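Local coordinates for protein protelomerase (Agrobacterium tumefaciens, PDB 4F43) that generates and protects the hairpin ends of a linear chromosome, probably by cutting replicated telomere DNA and rejoining the strands, at residues 7-12 with 79-84; 122-127 with 308-313; 179-184 with 195-200. The protein carries 1 engineered substitution. All coordinates share one frame; numbering follows the deposited sequence.

Interaction 1: 7-12 with 79-84; sequences VATSIV and IREAFG
E81 reaches across to the start of the helix beginning at T9 and meets S10 there. Its CG is anti to the backbone N (chi1 -178°), and the chain beyond CG is extended. The carboxylate is thus held well out from helix 65-82. OE1 takes two bonds from one residue. S10 OG gives a short one, 2.7 Å from E81 OE1. S10 N gives a longer one, 3.2 Å from E81 OE1, with an N-H...O angle of 146°. Both donors come in on the syn side of OE1, but from opposite faces of the carboxylate plane. Two donors thus hold OE1, one tilted to each face. S10 OG lies beside its own backbone N (chi1 -56°), which lets hydroxyl and N-H converge on one atom. The other oxygen has an apolar neighbour: A8 CB is 3.6 Å from E81 OE2.

A82 carries the second part of the contact. Its methyl packs against the backbone ahead of the helix, with A82 CB 3.7 Å from V7 N and 3.8 Å from A8 N. V7 takes part through its main chain, while its CB points away from the other segment. V7 N also donates to a water, which in turn makes a weak bond to A82 O. On the side of helix 28-40, A82 touches I37 and I11 touches L30.

The site is close to the surface, and E81 remains exposed. A8 is the N-cap residue of helix 9-18, and S10 belongs to the first turn, where N-H groups lack acceptors within their own helix. A carboxylate set there would also probably be stabilised by the helix dipole. The arrangement is that of an acidic side chain from one helix anchoring the N-terminal turn of another.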
loop_
_atom_site.group_PDB
_atom_site.type_symbol
_atom_site.label_atom_id
_atom_site.label_comp_id
_atom_site.label_asym_id
_atom_site.label_seq_id
_atom_site.Cartn_x
_atom_site.Cartn_y
_atom_site.Cartn_z
ATOM N N VAL A 7 -4.956 5.134 27.915
ATOM C CA VAL A 7 -4.374 3.825 27.639
ATOM C C VAL A 7 -4.513 3.445 26.163
ATOM O O VAL A 7 -5.611 3.452 25.607
ATOM C CB VAL A 7 -5.002 2.731 28.533
ATOM C CG1 VAL A 7 -6.517 2.889 28.596
ATOM C CG2 VAL A 7 -4.611 1.344 28.042
ATOM N N ALA A 8 -3.386 3.131 25.531
ATOM C CA ALA A 8 -3.387 2.680 24.145
ATOM C C ALA A 8 -3.685 1.188 24.098
ATOM O O ALA A 8 -2.773 0.363 24.153
ATOM C CB ALA A 8 -2.053 2.984 23.485
ATOM N N THR A 9 -4.967 0.854 23.991
ATOM C CA THR A 9 -5.430 -0.527 24.094
ATOM C C THR A 9 -4.845 -1.436 23.015
ATOM O O THR A 9 -4.697 -2.639 23.226
ATOM C CB THR A 9 -6.968 -0.607 24.031
ATOM O OG1 THR A 9 -7.538 0.571 24.614
ATOM C CG2 THR A 9 -7.472 -1.835 24.776
ATOM N N SER A 10 -4.519 -0.857 21.864
ATOM C CA SER A 10 -3.955 -1.615 20.752
ATOM C C SER A 10 -2.641 -2.285 21.150
ATOM O O SER A 10 -2.494 -3.507 21.047
ATOM C CB SER A 10 -3.724 -0.696 19.551
ATOM O OG SER A 10 -4.923 -0.043 19.169
ATOM N N ILE A 11 -1.698 -1.472 21.610
ATOM C CA ILE A 11 -0.386 -1.952 22.028
ATOM C C ILE A 11 -0.513 -2.980 23.146
ATOM O O ILE A 11 0.107 -4.044 23.101
ATOM C CB ILE A 11 0.496 -0.796 22.532
ATOM C CG1 ILE A 11 0.324 0.442 21.646
ATOM C CG2 ILE A 11 1.951 -1.230 22.603
ATOM C CD1 ILE A 11 0.800 0.248 20.224
ATOM N N VAL A 12 -1.330 -2.649 24.143
ATOM C CA VAL A 12 -1.550 -3.513 25.297
ATOM C C VAL A 12 -2.070 -4.889 24.890
ATOM O O VAL A 12 -1.554 -5.909 25.342
ATOM C CB VAL A 12 -2.528 -2.869 26.302
ATOM C CG1 VAL A 12 -2.857 -3.839 27.427
ATOM C CG2 VAL A 12 -1.943 -1.579 26.856
ATOM N N ILE A 79 -0.432 8.021 21.156
ATOM C CA ILE A 79 -0.835 9.185 21.938
ATOM C C ILE A 79 -2.255 9.613 21.577
ATOM O O ILE A 79 -3.067 9.904 22.457
ATOM C CB ILE A 79 0.127 10.371 21.732
ATOM C CG1 ILE A 79 1.543 9.999 22.173
ATOM C CG2 ILE A 79 -0.357 11.591 22.500
ATOM C CD1 ILE A 79 2.575 11.074 21.904
ATOM N N ARG A 80 -2.548 9.647 20.279
ATOM C CA ARG A 80 -3.884 10.002 19.809
ATOM C C ARG A 80 -4.930 9.025 20.329
ATOM O O ARG A 80 -6.051 9.416 20.657
ATOM C CB ARG A 80 -3.932 10.041 18.281
ATOM C CG ARG A 80 -3.143 11.177 17.657
ATOM C CD ARG A 80 -3.328 11.196 16.148
ATOM N NE ARG A 80 -2.544 12.246 15.507
ATOM C CZ ARG A 80 -3.001 13.466 15.242
ATOM N NH1 ARG A 80 -2.215 14.356 14.654
ATOM N NH2 ARG A 80 -4.245 13.795 15.566
ATOM N N GLU A 81 -4.557 7.751 20.404
ATOM C CA GLU A 81 -5.469 6.719 20.884
ATOM C C GLU A 81 -5.698 6.826 22.388
ATOM O O GLU A 81 -6.824 6.681 22.865
ATOM C CB GLU A 81 -4.938 5.327 20.536
ATOM C CG GLU A 81 -5.853 4.190 20.965
ATOM C CD GLU A 81 -5.245 2.824 20.710
ATOM O OE1 GLU A 81 -5.981 1.819 20.789
ATOM O OE2 GLU A 81 -4.029 2.757 20.434
ATOM N N ALA A 82 -4.627 7.087 23.129
ATOM C CA ALA A 82 -4.690 7.103 24.586
ATOM C C ALA A 82 -5.338 8.365 25.152
ATOM O O ALA A 82 -6.237 8.285 25.987
ATOM C CB ALA A 82 -3.301 6.909 25.176
ATOM N N PHE A 83 -4.884 9.527 24.694
ATOM C CA PHE A 83 -5.335 10.794 25.262
ATOM C C PHE A 83 -6.286 11.551 24.342
ATOM O O PHE A 83 -7.427 11.825 24.710
ATOM C CB PHE A 83 -4.133 11.665 25.633
ATOM C CG PHE A 83 -3.155 10.980 26.540
ATOM C CD1 PHE A 83 -3.326 11.007 27.914
ATOM C CD2 PHE A 83 -2.071 10.293 26.020
ATOM C CE1 PHE A 83 -2.432 10.370 28.752
ATOM C CE2 PHE A 83 -1.174 9.653 26.853
ATOM C CZ PHE A 83 -1.354 9.692 28.220
ATOM N N GLY A 84 -5.815 11.891 23.146
ATOM C CA GLY A 84 -6.645 12.592 22.185
ATOM C C GLY A 84 -5.863 13.466 21.225
ATOM O O GLY A 84 -4.633 13.443 21.204
HETATM O O HOH W 1 -7.836 5.690 27.276
#

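Interaction 2: 122-127 with 308-313; sequences ENYRQV and TLPEDR
Y124 lies with its ring against L309 and P310, and its hydroxyl meets E311. This is the tight part of the contact. L309 CD2 sits over the ring centre, 3.9 Å from the Y124 centroid and close to the ring normal, a CH-pi contact. R125 CG lies against the opposite face, offset toward the rim. P310 comes in obliquely, and its CD is 3.5 Å from Y124 CE2. The neighbouring atom of the proline ring meets the main chain, with P310 CG 3.5 Å from E122 CA. The CB of Y124 points toward the 308-313 segment, and CG stands between the backbone N and the carbonyl carbon (chi1 80°), a crowded position. The hydroxyl donates to the carboxylate, with Y124 OH 2.7 Å from E311 OE2. It meets that oxygen from above, 42° out of the carboxylate plane. The bent E311 side chain brings OE1 to the ring edge as well.

The outer side is looser. R125 NH2 makes a long salt bridge, 3.7 Å from E311 OE2. A water joins the same two atoms by weak bonds. E122 OE2 and R313 NH1 form another salt bridge at 3.5 Å. The carboxylate oxygen is at the guanidinium edge, but the two planes are turned 43° apart. Both E122 and R125 are exposed, so these charge pairs lie on the solvent side.

L309 is the N-cap residue of helix 310-316, and P310 opens its first turn. Just before it, T308 pairs through backbone bonds with I119 and F121, as part of the parallel pair of strands 119-120 and 307-308. Helix 263-276 packs against the contact, with L267 on Y124 and H274 on L309 and E311.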
loop_
_atom_site.group_PDB
_atom_site.type_symbol
_atom_site.label_atom_id
_atom_site.label_comp_id
_atom_site.label_asym_id
_atom_site.label_seq_id
_atom_site.Cartn_x
_atom_site.Cartn_y
_atom_site.Cartn_z
ATOM N N GLU A 122 10.367 -6.972 -20.789
ATOM C CA GLU A 122 10.294 -7.746 -22.026
ATOM C C GLU A 122 9.261 -8.872 -22.019
ATOM O O GLU A 122 8.505 -9.032 -22.976
ATOM C CB GLU A 122 11.678 -8.280 -22.402
ATOM C CG GLU A 122 12.563 -7.243 -23.069
ATOM C CD GLU A 122 14.013 -7.346 -22.641
ATOM O OE1 GLU A 122 14.299 -8.084 -21.675
ATOM O OE2 GLU A 122 14.864 -6.684 -23.271
ATOM N N ASN A 123 9.228 -9.647 -20.941
ATOM C CA ASN A 123 8.327 -10.793 -20.860
ATOM C C ASN A 123 7.048 -10.487 -20.087
ATOM O O ASN A 123 6.565 -11.321 -19.320
ATOM C CB ASN A 123 9.044 -11.983 -20.219
ATOM C CG ASN A 123 10.375 -12.291 -20.881
ATOM O OD1 ASN A 123 10.502 -12.236 -22.104
ATOM N ND2 ASN A 123 11.378 -12.612 -20.071
ATOM N N TYR A 124 6.493 -9.296 -20.291
ATOM C CA TYR A 124 5.323 -8.866 -19.528
ATOM C C TYR A 124 4.042 -9.593 -19.941
ATOM O O TYR A 124 3.153 -9.813 -19.116
ATOM C CB TYR A 124 5.138 -7.346 -19.611
ATOM C CG TYR A 124 4.491 -6.850 -20.886
ATOM C CD1 TYR A 124 3.129 -6.583 -20.935
ATOM C CD2 TYR A 124 5.242 -6.635 -22.035
ATOM C CE1 TYR A 124 2.531 -6.126 -22.092
ATOM C CE2 TYR A 124 4.652 -6.178 -23.198
ATOM C CZ TYR A 124 3.297 -5.924 -23.220
ATOM O OH TYR A 124 2.706 -5.468 -24.375
ATOM N N ARG A 125 3.954 -9.963 -21.216
ATOM C CA ARG A 125 2.802 -10.703 -21.723
ATOM C C ARG A 125 2.667 -12.041 -21.007
ATOM O O ARG A 125 1.562 -12.486 -20.686
ATOM C CB ARG A 125 2.926 -10.929 -23.232
ATOM C CG ARG A 125 2.892 -9.658 -24.065
ATOM C CD ARG A 125 3.039 -9.970 -25.546
ATOM N NE ARG A 125 2.853 -8.784 -26.377
ATOM C CZ ARG A 125 1.679 -8.388 -26.859
ATOM N NH1 ARG A 125 0.583 -9.085 -26.591
ATOM N NH2 ARG A 125 1.601 -7.296 -27.608
ATOM N N GLN A 126 3.809 -12.675 -20.757
ATOM C CA GLN A 126 3.845 -13.949 -20.055
ATOM C C GLN A 126 3.347 -13.784 -18.625
ATOM O O GLN A 126 2.630 -14.636 -18.111
ATOM C CB GLN A 126 5.261 -14.522 -20.056
ATOM C CG GLN A 126 5.881 -14.622 -21.439
ATOM C CD GLN A 126 7.168 -15.420 -21.444
ATOM O OE1 GLN A 126 7.298 -16.415 -20.729
ATOM N NE2 GLN A 126 8.132 -14.986 -22.247
ATOM N N VAL A 127 3.730 -12.680 -17.991
ATOM C CA VAL A 127 3.296 -12.384 -16.630
ATOM C C VAL A 127 1.785 -12.163 -16.580
ATOM O O VAL A 127 1.094 -12.699 -15.706
ATOM C CB VAL A 127 4.012 -11.136 -16.071
ATOM C CG1 VAL A 127 3.443 -10.755 -14.712
ATOM C CG2 VAL A 127 5.510 -11.377 -15.981
ATOM N N THR A 308 9.291 0.158 -19.023
ATOM C CA THR A 308 9.078 0.530 -20.415
ATOM C C THR A 308 8.728 -0.701 -21.248
ATOM O O THR A 308 9.401 -1.731 -21.178
ATOM C CB THR A 308 10.287 1.287 -21.022
ATOM O OG1 THR A 308 10.031 1.572 -22.403
ATOM C CG2 THR A 308 11.569 0.474 -20.901
ATOM N N LEU A 309 7.653 -0.594 -22.020
ATOM C CA LEU A 309 7.171 -1.716 -22.813
ATOM C C LEU A 309 8.052 -1.977 -24.031
ATOM O O LEU A 309 8.505 -1.037 -24.685
ATOM C CB LEU A 309 5.711 -1.502 -23.226
ATOM C CG LEU A 309 4.699 -1.552 -22.079
ATOM C CD1 LEU A 309 3.279 -1.602 -22.618
ATOM C CD2 LEU A 309 4.970 -2.737 -21.166
ATOM N N PRO A 310 8.296 -3.264 -24.331
ATOM C CA PRO A 310 9.183 -3.728 -25.407
ATOM C C PRO A 310 8.858 -3.105 -26.759
ATOM O O PRO A 310 9.774 -2.755 -27.501
ATOM C CB PRO A 310 8.910 -5.232 -25.457
ATOM C CG PRO A 310 8.452 -5.576 -24.095
ATOM C CD PRO A 310 7.685 -4.390 -23.602
ATOM N N GLU A 311 7.573 -2.978 -27.073
ATOM C CA GLU A 311 7.152 -2.399 -28.346
ATOM C C GLU A 311 7.503 -0.917 -28.441
ATOM O O GLU A 311 7.910 -0.435 -29.501
ATOM C CB GLU A 311 5.654 -2.614 -28.578
ATOM C CG GLU A 311 4.803 -2.550 -27.320
ATOM C CD GLU A 311 4.289 -3.916 -26.899
ATOM O OE1 GLU A 311 5.099 -4.864 -26.832
ATOM O OE2 GLU A 311 3.072 -4.043 -26.648
ATOM N N ASP A 312 7.344 -0.199 -27.334
ATOM C CA ASP A 312 7.718 1.208 -27.278
ATOM C C ASP A 312 9.223 1.349 -27.459
ATOM O O ASP A 312 9.692 2.201 -28.213
ATOM C CB ASP A 312 7.287 1.831 -25.950
ATOM C CG ASP A 312 5.791 1.742 -25.722
ATOM O OD1 ASP A 312 5.045 1.599 -26.713
ATOM O OD2 ASP A 312 5.360 1.818 -24.551
ATOM N N ARG A 313 9.968 0.495 -26.762
ATOM C CA ARG A 313 11.419 0.440 -26.878
ATOM C C ARG A 313 11.820 0.180 -28.325
ATOM O O ARG A 313 12.824 0.703 -28.804
ATOM C CB ARG A 313 11.976 -0.657 -25.962
ATOM C CG ARG A 313 13.498 -0.685 -25.807
ATOM C CD ARG A 313 14.165 -1.560 -26.862
ATOM N NE ARG A 313 13.392 -2.768 -27.141
ATOM C CZ ARG A 313 13.585 -3.939 -26.544
ATOM N NH1 ARG A 313 14.536 -4.072 -25.630
ATOM N NH2 ARG A 313 12.830 -4.981 -26.864
HETATM O O HOH W 2 0.459 -5.240 -28.610
#

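Interaction 3: 179-184 with 195-200; sequences LFNGQA and GITYEI. With nucleotides of chain B.
F180 and Y198 form a hydrogen-bonded antiparallel pair in a beta-hairpin with a long connecting loop. Both backbone bonds are weak: F180 N is 3.1 Å from Y198 O, and Y198 N is 3.4 Å from F180 O. L179 and E199 form the next, non-hydrogen-bonded pair. There L179 CD2 packs 3.9 Å from E199 CB.

The two aromatic side chains leave the same face of the sheet and lie side by side, pointing the same way. The ring planes of F180 and Y198 are 85° apart, and the rings are offset in an oblique pair. Y198 CE2 lies at the F180 ring edge, 3.6 Å from F180 CD2. The first torsions differ: F180 CG is anti to its backbone N (chi1 167°), while Y198 CG stands between N and the carbonyl carbon (chi1 65°). I200 CD1 packs 3.6 Å from F180 CB. Just before strand 198-201, T197 CA makes a CA-H...O contact with F180 O, and its CG2 packs on the N181 amide group.

A second shell positions the rings. R153 makes a cation-pi contact with F180, and K193 makes one with Y198. The peptide bond between N181 and G182 is cis, and G182 N lies over the rim of one F180 face. Q183 bends back toward the hairpin; its NE2 is bonded to L291 O, which fixes the amide. Q183 OE1 then accepts a weak bond from Y198 OH at 3.2 Å.

Strand 198-201 is an outermost strand of the four-stranded antiparallel sheet in this catalytic domain. Beyond Q183 the chain runs to the DNA. E157 OE2 accepts from A184 N, and A184 CB comes 3.7 Å from O5' of DT22 of chain B.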
loop_
_atom_site.group_PDB
_atom_site.type_symbol
_atom_site.label_atom_id
_atom_site.label_comp_id
_atom_site.label_asym_id
_atom_site.label_seq_id
_atom_site.Cartn_x
_atom_site.Cartn_y
_atom_site.Cartn_z
ATOM N N LEU A 179 -16.080 -1.791 -11.905
ATOM C CA LEU A 179 -16.170 -0.772 -10.865
ATOM C C LEU A 179 -15.400 -1.218 -9.625
ATOM O O LEU A 179 -15.165 -2.409 -9.431
ATOM C CB LEU A 179 -17.632 -0.485 -10.515
ATOM C CG LEU A 179 -18.543 -0.066 -11.672
ATOM C CD1 LEU A 179 -19.949 0.222 -11.168
ATOM C CD2 LEU A 179 -17.971 1.142 -12.398
ATOM N N PHE A 180 -15.008 -0.263 -8.788
ATOM C CA PHE A 180 -14.157 -0.567 -7.641
ATOM C C PHE A 180 -14.487 0.250 -6.391
ATOM O O PHE A 180 -14.861 1.421 -6.479
ATOM C CB PHE A 180 -12.684 -0.387 -8.020
ATOM C CG PHE A 180 -11.751 -0.384 -6.844
ATOM C CD1 PHE A 180 -11.494 -1.552 -6.143
ATOM C CD2 PHE A 180 -11.126 0.786 -6.444
ATOM C CE1 PHE A 180 -10.636 -1.549 -5.058
ATOM C CE2 PHE A 180 -10.267 0.796 -5.361
ATOM C CZ PHE A 180 -10.020 -0.373 -4.667
ATOM N N ASN A 181 -14.335 -0.386 -5.233
ATOM C CA ASN A 181 -14.554 0.250 -3.938
ATOM C C ASN A 181 -14.032 -0.660 -2.828
ATOM O O ASN A 181 -14.318 -1.855 -2.824
ATOM C CB ASN A 181 -16.044 0.523 -3.728
ATOM C CG ASN A 181 -16.301 1.631 -2.723
ATOM O OD1 ASN A 181 -15.589 2.635 -2.691
ATOM N ND2 ASN A 181 -17.326 1.453 -1.897
ATOM N N GLY A 182 -13.257 -0.112 -1.896
ATOM C CA GLY A 182 -12.864 1.283 -1.917
ATOM C C GLY A 182 -11.363 1.460 -1.801
ATOM O O GLY A 182 -10.641 0.539 -1.416
ATOM N N GLN A 183 -10.897 2.658 -2.131
ATOM C CA GLN A 183 -9.473 2.967 -2.139
ATOM C C GLN A 183 -8.869 2.918 -0.737
ATOM O O GLN A 183 -9.568 3.106 0.259
ATOM C CB GLN A 183 -9.248 4.349 -2.761
ATOM C CG GLN A 183 -7.795 4.707 -3.059
ATOM C CD GLN A 183 -7.282 4.092 -4.348
ATOM O OE1 GLN A 183 -7.769 3.055 -4.798
ATOM N NE2 GLN A 183 -6.293 4.738 -4.954
ATOM N N ALA A 184 -7.568 2.655 -0.671
ATOM C CA ALA A 184 -6.835 2.681 0.588
ATOM C C ALA A 184 -5.916 3.897 0.638
ATOM O O ALA A 184 -5.750 4.598 -0.360
ATOM C CB ALA A 184 -6.033 1.401 0.762
ATOM N N GLY A 195 -14.669 5.990 -0.005
ATOM C CA GLY A 195 -16.076 5.680 -0.175
ATOM C C GLY A 195 -16.571 6.054 -1.559
ATOM O O GLY A 195 -17.756 6.330 -1.754
ATOM N N ILE A 196 -15.657 6.060 -2.523
ATOM C CA ILE A 196 -15.982 6.445 -3.891
ATOM C C ILE A 196 -15.916 5.259 -4.847
ATOM O O ILE A 196 -14.869 4.631 -5.002
ATOM C CB ILE A 196 -15.039 7.553 -4.402
ATOM C CG1 ILE A 196 -15.217 8.828 -3.576
ATOM C CG2 ILE A 196 -15.294 7.829 -5.876
ATOM C CD1 ILE A 196 -16.614 9.410 -3.647
ATOM N N THR A 197 -17.043 4.956 -5.481
ATOM C CA THR A 197 -17.101 3.896 -6.479
ATOM C C THR A 197 -16.813 4.465 -7.863
ATOM O O THR A 197 -17.640 5.175 -8.434
ATOM C CB THR A 197 -18.476 3.208 -6.492
ATOM O OG1 THR A 197 -19.494 4.176 -6.778
ATOM C CG2 THR A 197 -18.762 2.563 -5.145
ATOM N N TYR A 198 -15.637 4.156 -8.400
ATOM C CA TYR A 198 -15.236 4.682 -9.702
ATOM C C TYR A 198 -14.840 3.576 -10.678
ATOM O O TYR A 198 -14.539 2.452 -10.275
ATOM C CB TYR A 198 -14.110 5.712 -9.552
ATOM C CG TYR A 198 -12.802 5.158 -9.029
ATOM C CD1 TYR A 198 -11.712 4.993 -9.871
ATOM C CD2 TYR A 198 -12.654 4.807 -7.691
ATOM C CE1 TYR A 198 -10.513 4.494 -9.400
ATOM C CE2 TYR A 198 -11.460 4.303 -7.211
ATOM C CZ TYR A 198 -10.392 4.149 -8.072
ATOM O OH TYR A 198 -9.201 3.650 -7.601
ATOM N N GLU A 199 -14.847 3.909 -11.965
ATOM C CA GLU A 199 -14.617 2.930 -13.021
ATOM C C GLU A 199 -13.133 2.754 -13.333
ATOM O O GLU A 199 -12.402 3.729 -13.501
ATOM C CB GLU A 199 -15.381 3.335 -14.285
ATOM C CG GLU A 199 -15.449 2.260 -15.356
ATOM C CD GLU A 199 -16.329 2.661 -16.525
ATOM O OE1 GLU A 199 -17.422 2.075 -16.679
ATOM O OE2 GLU A 199 -15.929 3.564 -17.290
ATOM N N ILE A 200 -12.698 1.498 -13.406
ATOM C CA ILE A 200 -11.307 1.172 -13.705
ATOM C C ILE A 200 -11.216 0.166 -14.849
ATOM O O ILE A 200 -12.108 -0.662 -15.025
ATOM C CB ILE A 200 -10.586 0.590 -12.472
ATOM C CG1 ILE A 200 -11.330 -0.640 -11.946
ATOM C CG2 ILE A 200 -10.454 1.641 -11.386
ATOM C CD1 ILE A 200 -10.613 -1.350 -10.819
ATOM P P DT B 22 -4.109 2.044 4.780
ATOM O OP1 DT B 22 -5.312 2.804 4.373
ATOM O OP2 DT B 22 -4.138 1.219 6.008
ATOM O "O5'" DT B 22 -3.670 1.101 3.562
ATOM C "C5'" DT B 22 -2.741 0.035 3.754
ATOM C "C4'" DT B 22 -1.474 0.250 2.944
ATOM O "O4'" DT B 22 -0.567 1.087 3.699
ATOM C "C3'" DT B 22 -0.665 -1.006 2.648
ATOM O "O3'" DT B 22 -1.068 -1.591 1.414
ATOM C "C2'" DT B 22 0.769 -0.497 2.556
ATOM C "C1'" DT B 22 0.735 0.893 3.187
ATOM N N1 DT B 22 1.741 1.065 4.278
ATOM C C2 DT B 22 3.073 1.165 3.944
ATOM O O2 DT B 22 3.488 1.125 2.800
ATOM N N3 DT B 22 3.919 1.323 5.010
ATOM C C4 DT B 22 3.584 1.386 6.348
ATOM O O4 DT B 22 4.432 1.530 7.227
ATOM C C5 DT B 22 2.173 1.273 6.627
ATOM C C7 DT B 22 1.679 1.327 8.042
ATOM C C6 DT B 22 1.332 1.119 5.595
#

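From the N terminus, interaction 1 closes first. It joins the start of helix 9-18 to the end of helix 65-82, across a mostly helical loop. It is complete before interaction 2 opens at 122. Interaction 2 spans a far longer loop, bringing the start of helix 124-134 to the start of helix 310-316 near the C terminus. Interaction 3 lies within that loop as a short hairpin of the four-stranded sheet, so none of the three cross. The centres of interactions 1 and 2 are about 48 Å apart, on opposite sides of the chain centre. Interactions 2 and 3 come within about 17 Å at their nearest atoms.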